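Carboxylesterase SOBER1 (Arabidopsis thaliana, PDB 6AVX) hydrolyses carboxylic esters with short acyl chains, also shows phospholipase A2 activity, and damps the plant hypersensitive response triggered by the bacterial effector AvrBsT. Local coordinates at residues A[56-64]-A[107-115]; A[123-131]-A[200-211]. The protein carries 1 engineered substitution. All coordinates share one frame; numbering follows the deposited sequence.

Contact 1 (A[56-64]-A[107-115]); sequences MRSWFDVPE and LSQGGALTL
Gln109 NE2 donates to Ser58 OG over 2.9 Å, nearly straight at 166° and close to the amide plane. At the other end of the same amide, Gln109 OE1 accepts from Trp59 N at 3.0 Å, but this donor stands above the carbonyl plane, 56° out of it, rather than on a lone pair. Phe60 O also lies 2.8 Å from Gln109 NE2. Gln109 follows directly after Ser108, the probable nucleophile of this alpha/beta hydrolase, on the strand-turn-helix that forms the nucleophile elbow; its amide therefore ties the loop that follows strand 54-57 to the first turn of helix 109-120. With CG anti to the backbone N and the chain extended beyond it, Gln109 runs past the Phe60 ring and buries its amide among loop atoms. On the way Gln109 CG sits over one face of the Phe60 ring, 4.0 Å from its centroid, a CH-pi contact. Ala112 CB meets the edge of that ring at CZ. One turn past Gln109, Leu113 covers a face of the Trp59 indole, whose NE1 is hydrogen-bonded to His12 O. Only one methyl branch does the touching: Leu113 CD2 lies above the ring plane, offset toward the rim, and comes to 3.5 Å from Trp59 CD2.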
loop_
_atom_site.group_PDB
_atom_site.type_symbol
_atom_site.label_atom_id
_atom_site.label_comp_id
_atom_site.label_asym_id
_atom_site.label_seq_id
_atom_site.Cartn_x
_atom_site.Cartn_y
_atom_site.Cartn_z
ATOM N N MET A 56 13.162 13.166 -7.205
ATOM C CA MET A 56 11.814 12.998 -7.729
ATOM C C MET A 56 10.909 12.736 -6.540
ATOM O O MET A 56 11.382 12.473 -5.436
ATOM C CB MET A 56 11.776 11.837 -8.730
ATOM C CG MET A 56 12.241 10.508 -8.141
ATOM S SD MET A 56 12.641 9.286 -9.399
ATOM C CE MET A 56 14.068 10.060 -10.173
ATOM N N ARG A 57 9.608 12.789 -6.764
ATOM C CA ARG A 57 8.702 12.442 -5.679
ATOM C C ARG A 57 8.907 10.975 -5.343
ATOM O O ARG A 57 8.869 10.109 -6.227
ATOM C CB ARG A 57 7.257 12.689 -6.074
ATOM C CG ARG A 57 6.911 14.140 -6.259
ATOM C CD ARG A 57 5.399 14.361 -6.129
ATOM N NE ARG A 57 5.029 15.756 -6.376
ATOM C CZ ARG A 57 5.161 16.736 -5.498
ATOM N NH1 ARG A 57 4.831 17.974 -5.842
ATOM N NH2 ARG A 57 5.596 16.513 -4.275
ATOM N N SER A 58 9.145 10.684 -4.073
ATOM C CA SER A 58 9.474 9.330 -3.649
ATOM C C SER A 58 9.152 9.193 -2.172
ATOM O O SER A 58 9.617 9.992 -1.355
ATOM C CB SER A 58 10.958 9.077 -3.866
ATOM O OG SER A 58 11.297 7.797 -3.382
ATOM N N TRP A 59 8.367 8.171 -1.820
ATOM C CA TRP A 59 8.010 7.984 -0.420
ATOM C C TRP A 59 9.206 7.617 0.445
ATOM O O TRP A 59 9.259 7.996 1.615
ATOM C CB TRP A 59 6.919 6.916 -0.277
ATOM C CG TRP A 59 5.615 7.314 -0.891
ATOM C CD1 TRP A 59 5.052 6.800 -2.021
ATOM C CD2 TRP A 59 4.726 8.333 -0.424
ATOM N NE1 TRP A 59 3.871 7.445 -2.284
ATOM C CE2 TRP A 59 3.647 8.390 -1.326
ATOM C CE3 TRP A 59 4.731 9.207 0.663
ATOM C CZ2 TRP A 59 2.593 9.290 -1.177
ATOM C CZ3 TRP A 59 3.690 10.097 0.798
ATOM C CH2 TRP A 59 2.638 10.126 -0.107
ATOM N N PHE A 60 10.125 6.802 -0.070
ATOM C CA PHE A 60 11.271 6.302 0.681
ATOM C C PHE A 60 12.285 5.810 -0.350
ATOM O O PHE A 60 11.935 5.535 -1.490
ATOM C CB PHE A 60 10.859 5.203 1.672
ATOM C CG PHE A 60 10.213 4.000 1.028
ATOM C CD1 PHE A 60 10.994 3.009 0.452
ATOM C CD2 PHE A 60 8.834 3.829 1.019
ATOM C CE1 PHE A 60 10.403 1.892 -0.148
ATOM C CE2 PHE A 60 8.247 2.699 0.427
ATOM C CZ PHE A 60 9.037 1.740 -0.149
ATOM N N ASP A 61 13.544 5.697 0.046
ATOM C CA ASP A 61 14.559 5.387 -0.945
ATOM C C ASP A 61 14.419 3.949 -1.408
ATOM O O ASP A 61 14.104 3.051 -0.624
ATOM C CB ASP A 61 15.953 5.635 -0.384
ATOM C CG ASP A 61 17.015 5.712 -1.461
ATOM O OD1 ASP A 61 16.685 5.928 -2.648
ATOM O OD2 ASP A 61 18.199 5.568 -1.080
ATOM N N VAL A 62 14.688 3.744 -2.693
ATOM C CA VAL A 62 14.618 2.454 -3.372
ATOM C C VAL A 62 16.024 2.186 -3.904
ATOM O O VAL A 62 16.469 2.872 -4.835
ATOM C CB VAL A 62 13.580 2.485 -4.503
ATOM C CG1 VAL A 62 13.554 1.153 -5.247
ATOM C CG2 VAL A 62 12.203 2.842 -3.947
ATOM N N PRO A 63 16.773 1.250 -3.323
ATOM C CA PRO A 63 18.170 1.074 -3.752
ATOM C C PRO A 63 18.332 0.492 -5.140
ATOM O O PRO A 63 19.288 0.853 -5.836
ATOM C CB PRO A 63 18.757 0.130 -2.690
ATOM C CG PRO A 63 17.876 0.271 -1.506
ATOM C CD PRO A 63 16.500 0.570 -2.044
ATOM N N GLU A 64 17.431 -0.382 -5.571
ATOM C CA GLU A 64 17.704 -1.231 -6.716
ATOM C C GLU A 64 16.411 -1.597 -7.406
ATOM O O GLU A 64 15.357 -1.736 -6.776
ATOM C CB GLU A 64 18.364 -2.552 -6.307
ATOM C CG GLU A 64 19.868 -2.510 -6.197
ATOM C CD GLU A 64 20.496 -3.887 -6.348
ATOM O OE1 GLU A 64 19.752 -4.863 -6.588
ATOM O OE2 GLU A 64 21.735 -3.992 -6.228
ATOM N N LEU A 107 0.040 1.824 -5.079
ATOM C CA LEU A 107 0.725 1.148 -6.173
ATOM C C LEU A 107 2.231 1.141 -5.966
ATOM O O LEU A 107 2.842 2.199 -5.794
ATOM C CB LEU A 107 0.421 1.858 -7.491
ATOM C CG LEU A 107 1.121 1.283 -8.726
ATOM C CD1 LEU A 107 0.672 -0.152 -9.019
ATOM C CD2 LEU A 107 0.899 2.169 -9.937
ATOM N N SER A 108 2.829 -0.048 -6.047
ATOM C CA SER A 108 4.268 -0.243 -6.131
ATOM C C SER A 108 4.934 0.336 -4.889
ATOM O O SER A 108 4.672 -0.151 -3.794
ATOM C CB SER A 108 4.806 0.273 -7.461
ATOM O OG SER A 108 6.113 -0.243 -7.641
ATOM N N GLN A 109 5.753 1.379 -5.009
ATOM C CA GLN A 109 6.309 2.001 -3.814
ATOM C C GLN A 109 5.209 2.381 -2.820
ATOM O O GLN A 109 5.364 2.214 -1.609
ATOM C CB GLN A 109 7.102 3.248 -4.212
ATOM C CG GLN A 109 7.862 3.867 -3.060
ATOM C CD GLN A 109 8.456 5.200 -3.413
ATOM O OE1 GLN A 109 7.772 6.093 -3.901
ATOM N NE2 GLN A 109 9.746 5.339 -3.167
ATOM N N GLY A 110 4.084 2.880 -3.317
ATOM C CA GLY A 110 2.971 3.226 -2.453
ATOM C C GLY A 110 2.271 2.014 -1.869
ATOM O O GLY A 110 1.644 2.110 -0.807
ATOM N N GLY A 111 2.344 0.872 -2.555
ATOM C CA GLY A 111 1.845 -0.372 -1.985
ATOM C C GLY A 111 2.734 -0.898 -0.869
ATOM O O GLY A 111 2.240 -1.360 0.162
ATOM N N ALA A 112 4.051 -0.850 -1.060
ATOM C CA ALA A 112 4.972 -1.159 0.029
ATOM C C ALA A 112 4.704 -0.255 1.226
ATOM O O ALA A 112 4.675 -0.711 2.376
ATOM C CB ALA A 112 6.403 -1.003 -0.471
ATOM N N LEU A 113 4.478 1.030 0.970
ATOM C CA LEU A 113 4.202 1.951 2.065
ATOM C C LEU A 113 2.869 1.656 2.719
ATOM O O LEU A 113 2.741 1.767 3.946
ATOM C CB LEU A 113 4.252 3.393 1.569
ATOM C CG LEU A 113 3.991 4.455 2.634
ATOM C CD1 LEU A 113 4.909 4.318 3.826
ATOM C CD2 LEU A 113 4.118 5.823 2.006
ATOM N N THR A 114 1.869 1.293 1.928
ATOM C CA THR A 114 0.586 0.859 2.479
ATOM C C THR A 114 0.786 -0.264 3.480
ATOM O O THR A 114 0.250 -0.226 4.595
ATOM C CB THR A 114 -0.356 0.406 1.347
ATOM O OG1 THR A 114 -0.786 1.546 0.600
ATOM C CG2 THR A 114 -1.584 -0.320 1.865
ATOM N N LEU A 115 1.533 -1.286 3.077
ATOM C CA LEU A 115 1.737 -2.424 3.953
ATOM C C LEU A 115 2.403 -2.001 5.250
ATOM O O LEU A 115 1.951 -2.358 6.346
ATOM C CB LEU A 115 2.586 -3.468 3.240
ATOM C CG LEU A 115 2.668 -4.783 4.012
ATOM C CD1 LEU A 115 1.399 -5.586 3.835
ATOM C CD2 LEU A 115 3.882 -5.588 3.585
#

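Contact 2 (A[123-131]-A[200-211]); sequences KTLGGGAVL and ELKYIESWIKRR
Arg211 supplies the polar part of this contact, gripping a carbonyl just before strand 127-131. Its NE donates to Gly126 O at 2.7 Å, with an N-H...O angle of 152°; the donor lies in the carbonyl plane, on a lone pair, and the oxygen is close to the guanidinium plane. NH2 of Arg211 reaches Leu125 O at 2.9 Å, although crowding around this nitrogen makes the bond doubtful. Both oxygens approach the guanidinium at its edge, which would help to fix the rotation of the group. A bend at chi2 (60°) turns the arginine chain along the Gly126 carbonyl. The salt bridge from NH2 to Glu100 is likewise less certain.

Backbone-to-ring packing comes next. Trp207 inserts the benzo end of its indole beside the glycine run: its CH2 is 3.6 Å from Gly128 N, which lies at the ring edge near its plane, and 3.7 Å from Gly127 CA. Such close approach is possible because Gly127 has no side chain on the surface turned to the helix. The axes of strand 127-131 and helix segment 200-211 approach to 10.3 Å and run nearly antiparallel, at 171°. This is the layered packing of the alpha/beta hydrolase fold, in which the C-terminal helix packs on one face of the central parallel sheet, running antiparallel to the strand beneath it.

Apolar contacts continue toward the C-terminal end of the strand. Ala129 CB touches Trp207 CZ3 at 3.9 Å and also meets Ile204 CG2. Leu131 and Ile204 reach toward each other tip to tip, CD1 to CD1 at 3.7 Å. Leu131 CD2 lies against Glu200 OE1, a methyl against a carboxylate oxygen, while OE2 accepts a hydrogen bond from Ser197 N.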
loop_
_atom_site.group_PDB
_atom_site.type_symbol
_atom_site.label_atom_id
_atom_site.label_comp_id
_atom_site.label_asym_id
_atom_site.label_seq_id
_atom_site.Cartn_x
_atom_site.Cartn_y
_atom_site.Cartn_z
ATOM N N LYS A 123 -4.130 0.774 15.671
ATOM C CA LYS A 123 -5.525 0.364 15.628
ATOM C C LYS A 123 -5.820 -0.465 14.383
ATOM O O LYS A 123 -5.141 -0.339 13.360
ATOM C CB LYS A 123 -6.430 1.591 15.647
ATOM C CG LYS A 123 -6.222 2.392 16.939
ATOM C CD LYS A 123 -7.033 3.650 16.984
ATOM C CE LYS A 123 -6.739 4.428 18.266
ATOM N NZ LYS A 123 -7.388 5.751 18.245
ATOM N N THR A 124 -6.824 -1.326 14.487
ATOM C CA THR A 124 -7.334 -2.054 13.331
ATOM C C THR A 124 -7.990 -1.078 12.373
ATOM O O THR A 124 -8.821 -0.260 12.774
ATOM C CB THR A 124 -8.374 -3.095 13.752
ATOM O OG1 THR A 124 -7.846 -3.896 14.823
ATOM C CG2 THR A 124 -8.763 -3.980 12.573
ATOM N N LEU A 125 -7.643 -1.180 11.111
ATOM C CA LEU A 125 -8.230 -0.353 10.064
ATOM C C LEU A 125 -9.153 -1.212 9.214
ATOM O O LEU A 125 -9.258 -2.430 9.385
ATOM C CB LEU A 125 -7.130 0.314 9.236
ATOM C CG LEU A 125 -6.161 1.170 10.049
ATOM C CD1 LEU A 125 -5.017 1.653 9.168
ATOM C CD2 LEU A 125 -6.869 2.318 10.734
ATOM N N GLY A 126 -9.829 -0.555 8.272
ATOM C CA GLY A 126 -10.706 -1.263 7.360
ATOM C C GLY A 126 -9.939 -2.228 6.475
ATOM O O GLY A 126 -10.360 -3.360 6.245
ATOM N N GLY A 127 -8.791 -1.806 5.980
ATOM C CA GLY A 127 -8.006 -2.685 5.151
ATOM C C GLY A 127 -6.820 -1.983 4.533
ATOM O O GLY A 127 -6.771 -0.751 4.462
ATOM N N GLY A 128 -5.890 -2.786 4.049
ATOM C CA GLY A 128 -4.786 -2.323 3.236
ATOM C C GLY A 128 -4.814 -3.026 1.897
ATOM O O GLY A 128 -4.794 -4.266 1.851
ATOM N N ALA A 129 -4.871 -2.267 0.804
ATOM C CA ALA A 129 -4.856 -2.826 -0.549
ATOM C C ALA A 129 -3.513 -2.495 -1.175
ATOM O O ALA A 129 -3.209 -1.323 -1.427
ATOM C CB ALA A 129 -5.981 -2.252 -1.395
ATOM N N VAL A 130 -2.701 -3.513 -1.384
ATOM C CA VAL A 130 -1.379 -3.374 -1.984
ATOM C C VAL A 130 -1.498 -3.756 -3.449
ATOM O O VAL A 130 -1.999 -4.842 -3.765
ATOM C CB VAL A 130 -0.378 -4.294 -1.267
ATOM C CG1 VAL A 130 0.973 -4.272 -1.969
ATOM C CG2 VAL A 130 -0.264 -3.932 0.217
ATOM N N LEU A 131 -1.046 -2.884 -4.348
ATOM C CA LEU A 131 -1.028 -3.193 -5.778
ATOM C C LEU A 131 0.424 -3.256 -6.211
ATOM O O LEU A 131 1.140 -2.247 -6.178
ATOM C CB LEU A 131 -1.791 -2.155 -6.598
ATOM C CG LEU A 131 -3.310 -2.078 -6.401
ATOM C CD1 LEU A 131 -3.696 -1.336 -5.123
ATOM C CD2 LEU A 131 -3.945 -1.401 -7.599
ATOM N N GLU A 200 -8.809 -4.871 -11.872
ATOM C CA GLU A 200 -8.125 -4.939 -10.587
ATOM C C GLU A 200 -8.729 -3.948 -9.594
ATOM O O GLU A 200 -8.939 -4.278 -8.415
ATOM C CB GLU A 200 -6.649 -4.649 -10.855
ATOM C CG GLU A 200 -5.754 -4.705 -9.677
ATOM C CD GLU A 200 -4.342 -4.267 -10.037
ATOM O OE1 GLU A 200 -3.417 -4.553 -9.236
ATOM O OE2 GLU A 200 -4.140 -3.655 -11.108
ATOM N N LEU A 201 -9.051 -2.741 -10.062
ATOM C CA LEU A 201 -9.695 -1.747 -9.212
ATOM C C LEU A 201 -11.102 -2.179 -8.822
ATOM O O LEU A 201 -11.522 -1.976 -7.679
ATOM C CB LEU A 201 -9.731 -0.386 -9.914
ATOM C CG LEU A 201 -8.376 0.266 -10.176
ATOM C CD1 LEU A 201 -8.568 1.552 -10.931
ATOM C CD2 LEU A 201 -7.649 0.512 -8.854
ATOM N N LYS A 202 -11.858 -2.760 -9.758
ATOM C CA LYS A 202 -13.208 -3.201 -9.417
ATOM C C LYS A 202 -13.173 -4.280 -8.343
ATOM O O LYS A 202 -14.066 -4.353 -7.492
ATOM C CB LYS A 202 -13.917 -3.748 -10.655
ATOM C CG LYS A 202 -14.109 -2.776 -11.789
ATOM C CD LYS A 202 -14.937 -1.592 -11.414
ATOM C CE LYS A 202 -15.210 -0.740 -12.651
ATOM N NZ LYS A 202 -16.012 0.461 -12.336
ATOM N N TYR A 203 -12.179 -5.160 -8.389
ATOM C CA TYR A 203 -12.065 -6.184 -7.359
ATOM C C TYR A 203 -11.735 -5.571 -6.005
ATOM O O TYR A 203 -12.291 -5.981 -4.972
ATOM C CB TYR A 203 -10.989 -7.182 -7.758
ATOM C CG TYR A 203 -11.013 -8.456 -6.963
ATOM C CD1 TYR A 203 -11.883 -9.480 -7.309
ATOM C CD2 TYR A 203 -10.174 -8.658 -5.874
ATOM C CE1 TYR A 203 -11.921 -10.662 -6.602
ATOM C CE2 TYR A 203 -10.203 -9.844 -5.159
ATOM C CZ TYR A 203 -11.087 -10.835 -5.527
ATOM O OH TYR A 203 -11.129 -12.017 -4.829
ATOM N N ILE A 204 -10.850 -4.570 -5.980
ATOM C CA ILE A 204 -10.603 -3.838 -4.745
ATOM C C ILE A 204 -11.888 -3.195 -4.245
ATOM O O ILE A 204 -12.191 -3.233 -3.043
ATOM C CB ILE A 204 -9.471 -2.814 -4.949
ATOM C CG1 ILE A 204 -8.143 -3.536 -5.206
ATOM C CG2 ILE A 204 -9.367 -1.875 -3.740
ATOM C CD1 ILE A 204 -7.108 -2.681 -5.871
ATOM N N GLU A 205 -12.652 -2.565 -5.143
ATOM C CA GLU A 205 -13.920 -1.957 -4.737
ATOM C C GLU A 205 -14.836 -2.988 -4.099
ATOM O O GLU A 205 -15.442 -2.728 -3.058
ATOM C CB GLU A 205 -14.610 -1.318 -5.939
ATOM C CG GLU A 205 -15.989 -0.729 -5.600
ATOM C CD GLU A 205 -16.637 -0.038 -6.771
ATOM O OE1 GLU A 205 -16.495 -0.562 -7.893
ATOM O OE2 GLU A 205 -17.237 1.028 -6.572
ATOM N N SER A 206 -14.949 -4.160 -4.712
ATOM C CA SER A 206 -15.802 -5.207 -4.155
ATOM C C SER A 206 -15.315 -5.644 -2.779
ATOM O O SER A 206 -16.124 -5.934 -1.890
ATOM C CB SER A 206 -15.852 -6.398 -5.104
ATOM O OG SER A 206 -16.492 -6.049 -6.315
ATOM N N TRP A 207 -13.993 -5.739 -2.599
ATOM C CA TRP A 207 -13.414 -6.095 -1.304
ATOM C C TRP A 207 -13.704 -5.031 -0.252
ATOM O O TRP A 207 -14.079 -5.361 0.874
ATOM C CB TRP A 207 -11.919 -6.324 -1.509
ATOM C CG TRP A 207 -11.043 -6.419 -0.294
ATOM C CD1 TRP A 207 -10.797 -7.517 0.478
ATOM C CD2 TRP A 207 -10.226 -5.366 0.232
ATOM N NE1 TRP A 207 -9.877 -7.197 1.461
ATOM C CE2 TRP A 207 -9.516 -5.885 1.329
ATOM C CE3 TRP A 207 -10.023 -4.040 -0.130
ATOM C CZ2 TRP A 207 -8.618 -5.110 2.072
ATOM C CZ3 TRP A 207 -9.137 -3.275 0.608
ATOM C CH2 TRP A 207 -8.446 -3.815 1.688
ATOM N N ILE A 208 -13.575 -3.751 -0.599
ATOM C CA ILE A 208 -13.951 -2.697 0.340
ATOM C C ILE A 208 -15.420 -2.823 0.719
ATOM O O ILE A 208 -15.783 -2.729 1.898
ATOM C CB ILE A 208 -13.629 -1.306 -0.235
ATOM C CG1 ILE A 208 -12.118 -1.141 -0.376
ATOM C CG2 ILE A 208 -14.178 -0.227 0.675
ATOM C CD1 ILE A 208 -11.689 0.156 -1.063
ATOM N N LYS A 209 -16.288 -3.027 -0.275
ATOM C CA LYS A 209 -17.715 -3.183 -0.001
ATOM C C LYS A 209 -17.975 -4.337 0.950
ATOM O O LYS A 209 -18.801 -4.225 1.862
ATOM C CB LYS A 209 -18.477 -3.398 -1.301
ATOM C CG LYS A 209 -18.572 -2.122 -2.128
ATOM C CD LYS A 209 -19.134 -2.359 -3.509
ATOM C CE LYS A 209 -20.465 -3.062 -3.457
ATOM N NZ LYS A 209 -21.098 -3.087 -4.812
ATOM N N ARG A 210 -17.311 -5.463 0.736
ATOM C CA ARG A 210 -17.494 -6.618 1.609
ATOM C C ARG A 210 -17.011 -6.319 3.016
ATOM O O ARG A 210 -17.652 -6.702 4.004
ATOM C CB ARG A 210 -16.739 -7.813 1.044
ATOM C CG ARG A 210 -16.916 -9.115 1.806
ATOM C CD ARG A 210 -16.145 -10.250 1.131
ATOM N NE ARG A 210 -16.097 -10.049 -0.316
ATOM C CZ ARG A 210 -15.002 -9.778 -1.025
ATOM N NH1 ARG A 210 -13.808 -9.708 -0.449
ATOM N NH2 ARG A 210 -15.101 -9.590 -2.332
ATOM N N ARG A 211 -15.881 -5.628 3.137
ATOM C CA ARG A 211 -15.393 -5.255 4.461
ATOM C C ARG A 211 -16.389 -4.350 5.171
ATOM O O ARG A 211 -16.684 -4.549 6.357
ATOM C CB ARG A 211 -14.038 -4.565 4.327
ATOM C CG ARG A 211 -13.467 -4.002 5.615
ATOM C CD ARG A 211 -13.240 -5.054 6.691
ATOM N NE ARG A 211 -12.305 -4.556 7.687
ATOM C CZ ARG A 211 -12.283 -4.902 8.975
ATOM N NH1 ARG A 211 -13.175 -5.770 9.446
ATOM N NH2 ARG A 211 -11.370 -4.370 9.805
#

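How the contacts relate
Both contacts are buried, with centres 19 Å apart on opposite sides of the chain's centre. Helix 109-120 and strand 127-131, one in each contact, follow each other in the chain. The two sites touch directly: Ser108 N lies 2.8 Å from Leu131 O, a probable hydrogen bond, and Val130 CG2 packs against Gly111 O. Contact 1 joins a loop to the nucleophile elbow through a neutral amide and aromatic faces. Contact 2 joins a sheet strand to the C-terminal helix, mostly by apolar packing, with a charged group at its partly exposed end. The side chain of Leu131 is about 7 Å from that of Ser108, the probable nucleophile.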